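Local coordinates for interferon (Danio rerio, PDB 3PIV), which probably acts as a secreted type I interferon-like cytokine that binds a cell-surface receptor in antiviral defence, at residues Lys53-Thr58 / Gln149-Ile154; Thr33-Arg38 / Arg141-Ser146. All coordinates share one frame; numbering follows the deposited sequence.

How the interactions relate
Both contacts use helix 134-158, at different levels and against different partners. Interaction 1 is a core contact between two long helices: all five touching residues are buried, its centre lies about 7 Å from the centre of the chain, and its chemistry across the interface is apolar. Interaction 2 lies nearer the surface, where the loop leading into helix 37-44 crosses the same helix about two turns earlier; there a CH-pi contact and a methyl-to-methyl packing meet, beside a polar arginine-serine bond. Their centres are about 12 Å apart, and Arg150, which lies in 149-154 but takes no part in interaction 1, packs its CG on Phe35 CZ at 3.9 Å, so the segments touch.

Interaction 1 (Lys53-Thr58 / Gln149-Ile154); sequences KFLVLT and QRMDII
Helices 48-66 and 134-158 pack side by side in the helical bundle of the interferon fold, a member of the four-helix cytokine class. The two short segments run nearly antiparallel at 157°, their axes 10.8 Å apart, with Leu55 and Met151 at the level of closest CA approach. The tight part is centred on this pair, whose side chains slide past each other in opposite directions. Leu55 CD2 reaches Met151 CB at 3.7 Å. Met151 keeps CG anti to its carbonyl carbon and then bends at its last torsion (chi3 88°), which carries CE to 3.9 Å from Thr58 CB. Toward helix 37-44 the packing stays closed: Ile154 crosses Phe54 at about a right angle, its CD1 coming obliquely to Phe54 CE2 at 3.9 Å, and Tyr40 meets the Phe54 ring edge-to-face and also touches Ile154. Only Leu55 CG and Ile154 CG2 stand farther apart, at 4.3 Å. The solvent side of helix 134-158 contrasts with this: Ile153 is exposed and takes no part, and Arg150, partly exposed, turns to a salt bridge with Asp44. The buried hydroxyl of Thr58 is satisfied within its own helix, OG1 donating to Phe54 O at 2.7 Å in the carbonyl plane. Phe54 O also accepts from Thr58 N, so two donors of one residue grip it, and Thr58 OG1 sits over the centre of the Phe54 ring, 3.4 Å above its plane.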
ATOM      1  N   LYS A  53       9.831   8.585   0.829  1.00 18.38           N
ATOM      2  CA  LYS A  53      10.161   7.803  -0.350  1.00 19.03           C
ATOM      3  C   LYS A  53       9.497   6.450  -0.236  1.00 17.82           C
ATOM      4  O   LYS A  53       8.974   5.933  -1.211  1.00 14.61           O
ATOM      5  CB  LYS A  53      11.667   7.602  -0.472  1.00 22.38           C
ATOM      6  CG  LYS A  53      12.459   8.862  -0.783  1.00 23.52           C
ATOM      7  CD  LYS A  53      13.877   8.480  -1.143  1.00 28.60           C
ATOM      8  CE  LYS A  53      14.817   9.665  -1.075  1.00 32.85           C
ATOM      9  NZ  LYS A  53      16.041   9.389  -1.897  1.00 44.81           N
ATOM     10  N   PHE A  54       9.544   5.885   0.970  1.00 19.55           N
ATOM     11  CA  PHE A  54       8.914   4.603   1.283  1.00 18.43           C
ATOM     12  C   PHE A  54       7.393   4.648   1.161  1.00 14.44           C
ATOM     13  O   PHE A  54       6.762   3.663   0.764  1.00 16.51           O
ATOM     14  CB  PHE A  54       9.275   4.156   2.706  1.00 15.82           C
ATOM     15  CG  PHE A  54       8.644   2.839   3.097  1.00 15.76           C
ATOM     16  CD1 PHE A  54       9.197   1.640   2.676  1.00 16.41           C
ATOM     17  CD2 PHE A  54       7.471   2.803   3.850  1.00 17.54           C
ATOM     18  CE1 PHE A  54       8.611   0.417   3.016  1.00 18.29           C
ATOM     19  CE2 PHE A  54       6.875   1.579   4.207  1.00 15.10           C
ATOM     20  CZ  PHE A  54       7.446   0.389   3.791  1.00 16.00           C
ATOM     21  N   LEU A  55       6.795   5.774   1.539  1.00 14.19           N
ATOM     22  CA  LEU A  55       5.352   5.902   1.415  1.00 18.20           C
ATOM     23  C   LEU A  55       4.968   5.936  -0.069  1.00 16.16           C
ATOM     24  O   LEU A  55       4.010   5.286  -0.475  1.00 14.89           O
ATOM     25  CB  LEU A  55       4.837   7.132   2.141  1.00 15.13           C
ATOM     26  CG  LEU A  55       4.815   7.006   3.661  1.00 20.51           C
ATOM     27  CD1 LEU A  55       4.498   8.353   4.282  1.00 14.41           C
ATOM     28  CD2 LEU A  55       3.803   5.944   4.111  1.00 18.05           C
ATOM     29  N   VAL A  56       5.736   6.664  -0.870  1.00 13.35           N
ATOM     30  CA  VAL A  56       5.455   6.731  -2.300  1.00 16.76           C
ATOM     31  C   VAL A  56       5.600   5.365  -2.939  1.00 12.94           C
ATOM     32  O   VAL A  56       4.722   4.950  -3.684  1.00 12.93           O
ATOM     33  CB  VAL A  56       6.353   7.717  -3.049  1.00 15.64           C
ATOM     34  CG1 VAL A  56       6.119   7.602  -4.579  1.00 14.19           C
ATOM     35  CG2 VAL A  56       6.076   9.119  -2.577  1.00 16.01           C
ATOM     36  N   LEU A  57       6.696   4.669  -2.636  1.00 12.41           N
ATOM     37  CA  LEU A  57       6.933   3.337  -3.177  1.00 12.92           C
ATOM     38  C   LEU A  57       5.787   2.393  -2.855  1.00 14.91           C
ATOM     39  O   LEU A  57       5.257   1.733  -3.745  1.00 15.88           O
ATOM     40  CB  LEU A  57       8.246   2.746  -2.645  1.00 19.13           C
ATOM     41  CG  LEU A  57       9.540   3.319  -3.222  1.00 16.44           C
ATOM     42  CD1 LEU A  57      10.698   2.763  -2.465  1.00 16.53           C
ATOM     43  CD2 LEU A  57       9.662   3.026  -4.738  1.00 17.78           C
ATOM     44  N   THR A  58       5.404   2.344  -1.582  1.00 10.99           N
ATOM     45  CA  THR A  58       4.350   1.450  -1.133  1.00 14.92           C
ATOM     46  C   THR A  58       2.967   1.811  -1.704  1.00 14.30           C
ATOM     47  O   THR A  58       2.213   0.930  -2.143  1.00 14.71           O
ATOM     48  CB  THR A  58       4.307   1.361   0.420  1.00 12.42           C
ATOM     49  OG1 THR A  58       5.641   1.197   0.927  1.00 12.85           O
ATOM     50  CG2 THR A  58       3.479   0.174   0.835  1.00 13.30           C
ATOM     51  N   GLN A 149      -2.537   0.545   7.757  1.00 11.39           N
ATOM     52  CA  GLN A 149      -2.474   0.814   9.201  1.00 13.62           C
ATOM     53  C   GLN A 149      -1.075   1.223   9.606  1.00 13.53           C
ATOM     54  O   GLN A 149      -0.901   2.215  10.278  1.00 18.33           O
ATOM     55  CB  GLN A 149      -2.957  -0.394  10.020  1.00 17.81           C
ATOM     56  CG  GLN A 149      -4.464  -0.517  10.039  1.00 17.98           C
ATOM     57  CD  GLN A 149      -4.965  -1.886  10.431  1.00 22.31           C
ATOM     58  OE1 GLN A 149      -4.245  -2.889  10.334  1.00 23.62           O
ATOM     59  NE2 GLN A 149      -6.226  -1.945  10.854  1.00 23.60           N
ATOM     60  N   ARG A 150      -0.072   0.492   9.140  1.00 17.00           N
ATOM     61  CA  ARG A 150       1.308   0.831   9.458  1.00 16.25           C
ATOM     62  C   ARG A 150       1.816   2.103   8.745  1.00 17.37           C
ATOM     63  O   ARG A 150       2.574   2.882   9.329  1.00 15.18           O
ATOM     64  CB  ARG A 150       2.223  -0.356   9.173  1.00 14.46           C
ATOM     65  CG  ARG A 150       1.918  -1.618  10.004  1.00 21.25           C
ATOM     66  CD  ARG A 150       2.229  -1.459  11.497  1.00 17.51           C
ATOM     67  NE  ARG A 150       3.623  -1.108  11.782  1.00 23.70           N
ATOM     68  CZ  ARG A 150       4.593  -1.983  12.059  1.00 20.68           C
ATOM     69  NH1 ARG A 150       4.337  -3.277  12.063  1.00 21.65           N
ATOM     70  NH2 ARG A 150       5.828  -1.563  12.305  1.00 17.59           N
ATOM     71  N   MET A 151       1.415   2.307   7.491  1.00 13.46           N
ATOM     72  CA  MET A 151       1.789   3.527   6.780  1.00 16.34           C
ATOM     73  C   MET A 151       1.367   4.763   7.547  1.00 11.85           C
ATOM     74  O   MET A 151       2.078   5.743   7.576  1.00 15.32           O
ATOM     75  CB  MET A 151       1.205   3.555   5.363  1.00 12.30           C
ATOM     76  CG  MET A 151       1.859   2.543   4.432  1.00 13.88           C
ATOM     77  SD  MET A 151       0.861   2.237   2.959  1.00 17.56           S
ATOM     78  CE  MET A 151       1.475   3.542   1.887  1.00 12.42           C
ATOM     79  N   ASP A 152       0.209   4.695   8.181  1.00 17.80           N
ATOM     80  CA  ASP A 152      -0.332   5.823   8.931  1.00 22.74           C
ATOM     81  C   ASP A 152       0.536   6.167  10.152  1.00 19.60           C
ATOM     82  O   ASP A 152       0.674   7.330  10.532  1.00 17.42           O
ATOM     83  CB  ASP A 152      -1.763   5.496   9.368  1.00 20.16           C
ATOM     84  CG  ASP A 152      -2.398   6.610  10.163  1.00 27.34           C
ATOM     85  OD1 ASP A 152      -2.794   7.633   9.556  1.00 26.91           O
ATOM     86  OD2 ASP A 152      -2.509   6.458  11.395  1.00 24.75           O
ATOM     87  N   ILE A 153       1.121   5.146  10.757  1.00 17.07           N
ATOM     88  CA  ILE A 153       2.031   5.346  11.870  1.00 18.81           C
ATOM     89  C   ILE A 153       3.273   6.066  11.368  1.00 19.00           C
ATOM     90  O   ILE A 153       3.699   7.063  11.929  1.00 20.74           O
ATOM     91  CB  ILE A 153       2.426   4.005  12.515  1.00 17.18           C
ATOM     92  CG1 ILE A 153       1.217   3.381  13.224  1.00 18.17           C
ATOM     93  CG2 ILE A 153       3.581   4.193  13.493  1.00 18.77           C
ATOM     94  CD1 ILE A 153       1.546   2.082  13.927  1.00 14.34           C
ATOM     95  N   ILE A 154       3.836   5.555  10.288  1.00 19.94           N
ATOM     96  CA  ILE A 154       4.999   6.174   9.666  1.00 19.59           C
ATOM     97  C   ILE A 154       4.735   7.623   9.272  1.00 21.96           C
ATOM     98  O   ILE A 154       5.598   8.476   9.445  1.00 20.94           O
ATOM     99  CB  ILE A 154       5.450   5.373   8.440  1.00 18.58           C
ATOM    100  CG1 ILE A 154       6.048   4.031   8.895  1.00 20.92           C
ATOM    101  CG2 ILE A 154       6.434   6.184   7.599  1.00 17.79           C
ATOM    102  CD1 ILE A 154       6.172   3.021   7.775  1.00 20.08           C
TER

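Interaction 2 (Thr33-Arg38 / Arg141-Ser146); sequences TPFPSR and RRVVKS
With CG anti to the backbone N (chi1 175°), the Phe35 side chain is directed at helix 134-158; Val143 holds CG2 anti to its carbonyl carbon, leaving that methyl to meet Thr33. Ser146 CB lies over one face of the Phe35 ring in a CH-pi contact, 4.0 Å from the centroid and 26° off the ring normal. It is displaced toward the rim, closest to Phe35 CE1 at 3.6 Å, and Phe35 CZ continues past it to Ser146 O at 3.7 Å. Pro36 CD covers the opposite face, so the ring is sandwiched between its own chain neighbour and the helix. The backbone here is the approach to helix 37-44 in the interferon helical bundle: Pro36 occupies the N-cap position and is the centre of an inverse gamma turn, in which Ser37 N bonds to Phe35 O at 2.8 Å. Further back, Thr33 and Val143 cross at about a right angle, with Thr33 CB 3.7 Å from Val143 CG2. Both residues also touch Leu123 of helix 111-129, placing this apolar end between loop and two helices. The hydroxyl of Thr33 is taken by Gln139. On the helix itself, Arg142 NH1 donates to Ser146 OG at 2.7 Å, N-H...O angle 152°, with the oxygen close to the guanidinium plane; this bond ties down the hydroxyl of the serine whose CB faces the ring.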
ATOM      1  N   THR A  33      -1.396 -14.399   5.415  1.00 30.35           N
ATOM      2  CA  THR A  33      -0.397 -14.142   4.384  1.00 29.01           C
ATOM      3  C   THR A  33       0.743 -13.300   4.963  1.00 27.58           C
ATOM      4  O   THR A  33       0.521 -12.451   5.826  1.00 24.37           O
ATOM      5  CB  THR A  33      -1.043 -13.399   3.193  1.00 27.50           C
ATOM      6  OG1 THR A  33      -2.093 -14.203   2.639  1.00 25.10           O
ATOM      7  CG2 THR A  33      -0.013 -13.066   2.110  1.00 22.91           C
ATOM      8  N   PRO A  34       1.970 -13.540   4.488  1.00 28.95           N
ATOM      9  CA  PRO A  34       3.165 -12.809   4.924  1.00 31.35           C
ATOM     10  C   PRO A  34       3.025 -11.290   4.798  1.00 27.49           C
ATOM     11  O   PRO A  34       2.382 -10.788   3.871  1.00 23.05           O
ATOM     12  CB  PRO A  34       4.244 -13.315   3.967  1.00 29.98           C
ATOM     13  CG  PRO A  34       3.784 -14.692   3.593  1.00 29.18           C
ATOM     14  CD  PRO A  34       2.295 -14.617   3.535  1.00 27.75           C
ATOM     15  N   PHE A  35       3.644 -10.578   5.730  1.00 23.21           N
ATOM     16  CA  PHE A  35       3.569  -9.127   5.811  1.00 18.44           C
ATOM     17  C   PHE A  35       4.909  -8.627   6.337  1.00 21.26           C
ATOM     18  O   PHE A  35       5.423  -9.160   7.323  1.00 24.12           O
ATOM     19  CB  PHE A  35       2.438  -8.702   6.768  1.00 21.79           C
ATOM     20  CG  PHE A  35       2.372  -7.217   6.986  1.00 21.75           C
ATOM     21  CD1 PHE A  35       1.802  -6.389   6.028  1.00 17.51           C
ATOM     22  CD2 PHE A  35       2.930  -6.643   8.108  1.00 21.95           C
ATOM     23  CE1 PHE A  35       1.768  -5.031   6.199  1.00 17.18           C
ATOM     24  CE2 PHE A  35       2.896  -5.270   8.280  1.00 22.83           C
ATOM     25  CZ  PHE A  35       2.311  -4.470   7.327  1.00 17.69           C
ATOM     26  N   PRO A  36       5.490  -7.599   5.695  1.00 20.00           N
ATOM     27  CA  PRO A  36       6.844  -7.224   6.120  1.00 23.03           C
ATOM     28  C   PRO A  36       6.900  -6.301   7.352  1.00 17.75           C
ATOM     29  O   PRO A  36       7.422  -5.201   7.258  1.00 18.03           O
ATOM     30  CB  PRO A  36       7.404  -6.507   4.883  1.00 16.35           C
ATOM     31  CG  PRO A  36       6.179  -5.851   4.257  1.00 17.04           C
ATOM     32  CD  PRO A  36       4.989  -6.745   4.602  1.00 15.99           C
ATOM     33  N   SER A  37       6.417  -6.767   8.496  1.00 23.47           N
ATOM     34  CA  SER A  37       6.468  -5.986   9.740  1.00 23.53           C
ATOM     35  C   SER A  37       7.900  -5.622  10.143  1.00 21.62           C
ATOM     36  O   SER A  37       8.161  -4.555  10.678  1.00 25.04           O
ATOM     37  CB  SER A  37       5.792  -6.761  10.870  1.00 25.83           C
ATOM     38  OG  SER A  37       6.028  -8.149  10.705  1.00 29.59           O
ATOM     39  N   ARG A  38       8.817  -6.539   9.894  1.00 21.91           N
ATOM     40  CA  ARG A  38      10.242  -6.289  10.006  1.00 23.54           C
ATOM     41  C   ARG A  38      10.607  -4.966   9.322  1.00 25.89           C
ATOM     42  O   ARG A  38      11.212  -4.070   9.915  1.00 23.78           O
ATOM     43  CB  ARG A  38      10.930  -7.445   9.291  1.00 31.15           C
ATOM     44  CG  ARG A  38       9.904  -8.543   8.920  1.00 32.79           C
ATOM     45  CD  ARG A  38       9.949  -8.961   7.448  1.00 33.07           C
ATOM     46  NE  ARG A  38      10.386  -7.906   6.542  1.00 25.38           N
ATOM     47  CZ  ARG A  38      10.696  -8.133   5.262  1.00 40.16           C
ATOM     48  NH1 ARG A  38      10.587  -9.369   4.781  1.00 44.53           N
ATOM     49  NH2 ARG A  38      11.111  -7.150   4.455  1.00 22.14           N
ATOM     50  N   ARG A 141      -6.402  -8.286   0.051  1.00 13.48           N
ATOM     51  CA  ARG A 141      -7.172  -7.226   0.673  1.00 15.46           C
ATOM     52  C   ARG A 141      -6.858  -7.090   2.180  1.00 18.89           C
ATOM     53  O   ARG A 141      -6.648  -5.980   2.694  1.00 16.49           O
ATOM     54  CB  ARG A 141      -8.654  -7.488   0.437  1.00 13.42           C
ATOM     55  CG  ARG A 141      -9.576  -6.485   1.045  1.00 17.37           C
ATOM     56  CD  ARG A 141     -10.976  -6.715   0.539  1.00 21.71           C
ATOM     57  NE  ARG A 141     -11.947  -5.879   1.224  1.00 28.11           N
ATOM     58  CZ  ARG A 141     -12.935  -6.347   1.976  1.00 23.96           C
ATOM     59  NH1 ARG A 141     -13.083  -7.652   2.133  1.00 25.84           N
ATOM     60  NH2 ARG A 141     -13.782  -5.507   2.552  1.00 23.93           N
ATOM     61  N   ARG A 142      -6.815  -8.211   2.889  1.00 14.69           N
ATOM     62  CA  ARG A 142      -6.474  -8.155   4.314  1.00 17.14           C
ATOM     63  C   ARG A 142      -5.051  -7.608   4.495  1.00 19.16           C
ATOM     64  O   ARG A 142      -4.817  -6.784   5.374  1.00 17.77           O
ATOM     65  CB  ARG A 142      -6.616  -9.520   4.982  1.00 18.09           C
ATOM     66  CG  ARG A 142      -6.223  -9.532   6.488  1.00 22.99           C
ATOM     67  CD  ARG A 142      -6.993  -8.491   7.287  1.00 22.71           C
ATOM     68  NE  ARG A 142      -6.551  -8.378   8.683  1.00 26.67           N
ATOM     69  CZ  ARG A 142      -5.516  -7.643   9.087  1.00 27.71           C
ATOM     70  NH1 ARG A 142      -4.796  -6.959   8.205  1.00 23.67           N
ATOM     71  NH2 ARG A 142      -5.189  -7.596  10.377  1.00 32.21           N
ATOM     72  N   VAL A 143      -4.121  -8.038   3.639  1.00 15.31           N
ATOM     73  CA  VAL A 143      -2.729  -7.574   3.697  1.00 15.81           C
ATOM     74  C   VAL A 143      -2.618  -6.062   3.470  1.00 15.13           C
ATOM     75  O   VAL A 143      -1.913  -5.372   4.197  1.00 12.76           O
ATOM     76  CB  VAL A 143      -1.810  -8.323   2.691  1.00 16.68           C
ATOM     77  CG1 VAL A 143      -0.517  -7.546   2.451  1.00 15.01           C
ATOM     78  CG2 VAL A 143      -1.499  -9.732   3.192  1.00 22.13           C
ATOM     79  N   VAL A 144      -3.337  -5.555   2.471  1.00 13.85           N
ATOM     80  CA  VAL A 144      -3.331  -4.126   2.158  1.00 12.68           C
ATOM     81  C   VAL A 144      -3.855  -3.301   3.336  1.00 13.31           C
ATOM     82  O   VAL A 144      -3.359  -2.204   3.610  1.00 12.30           O
ATOM     83  CB  VAL A 144      -4.165  -3.827   0.898  1.00 12.29           C
ATOM     84  CG1 VAL A 144      -4.434  -2.332   0.763  1.00 14.50           C
ATOM     85  CG2 VAL A 144      -3.445  -4.347  -0.329  1.00 11.92           C
ATOM     86  N   LYS A 145      -4.860  -3.832   4.026  1.00 13.29           N
ATOM     87  CA  LYS A 145      -5.340  -3.213   5.265  1.00 17.05           C
ATOM     88  C   LYS A 145      -4.183  -3.025   6.238  1.00 14.06           C
ATOM     89  O   LYS A 145      -4.012  -1.955   6.806  1.00 13.44           O
ATOM     90  CB  LYS A 145      -6.437  -4.050   5.922  1.00 12.47           C
ATOM     91  CG  LYS A 145      -6.979  -3.428   7.229  1.00 21.69           C
ATOM     92  CD  LYS A 145      -7.993  -4.335   7.912  1.00 22.70           C
ATOM     93  CE  LYS A 145      -8.698  -3.631   9.064  1.00 24.76           C
ATOM     94  NZ  LYS A 145      -9.770  -4.488   9.638  1.00 27.50           N
ATOM     95  N   SER A 146      -3.376  -4.066   6.417  1.00 16.71           N
ATOM     96  CA  SER A 146      -2.217  -3.951   7.296  1.00 15.97           C
ATOM     97  C   SER A 146      -1.189  -2.906   6.839  1.00 15.02           C
ATOM     98  O   SER A 146      -0.597  -2.226   7.662  1.00 14.08           O
ATOM     99  CB  SER A 146      -1.557  -5.308   7.524  1.00 17.77           C
ATOM    100  OG  SER A 146      -2.248  -6.008   8.547  1.00 25.86           O
TER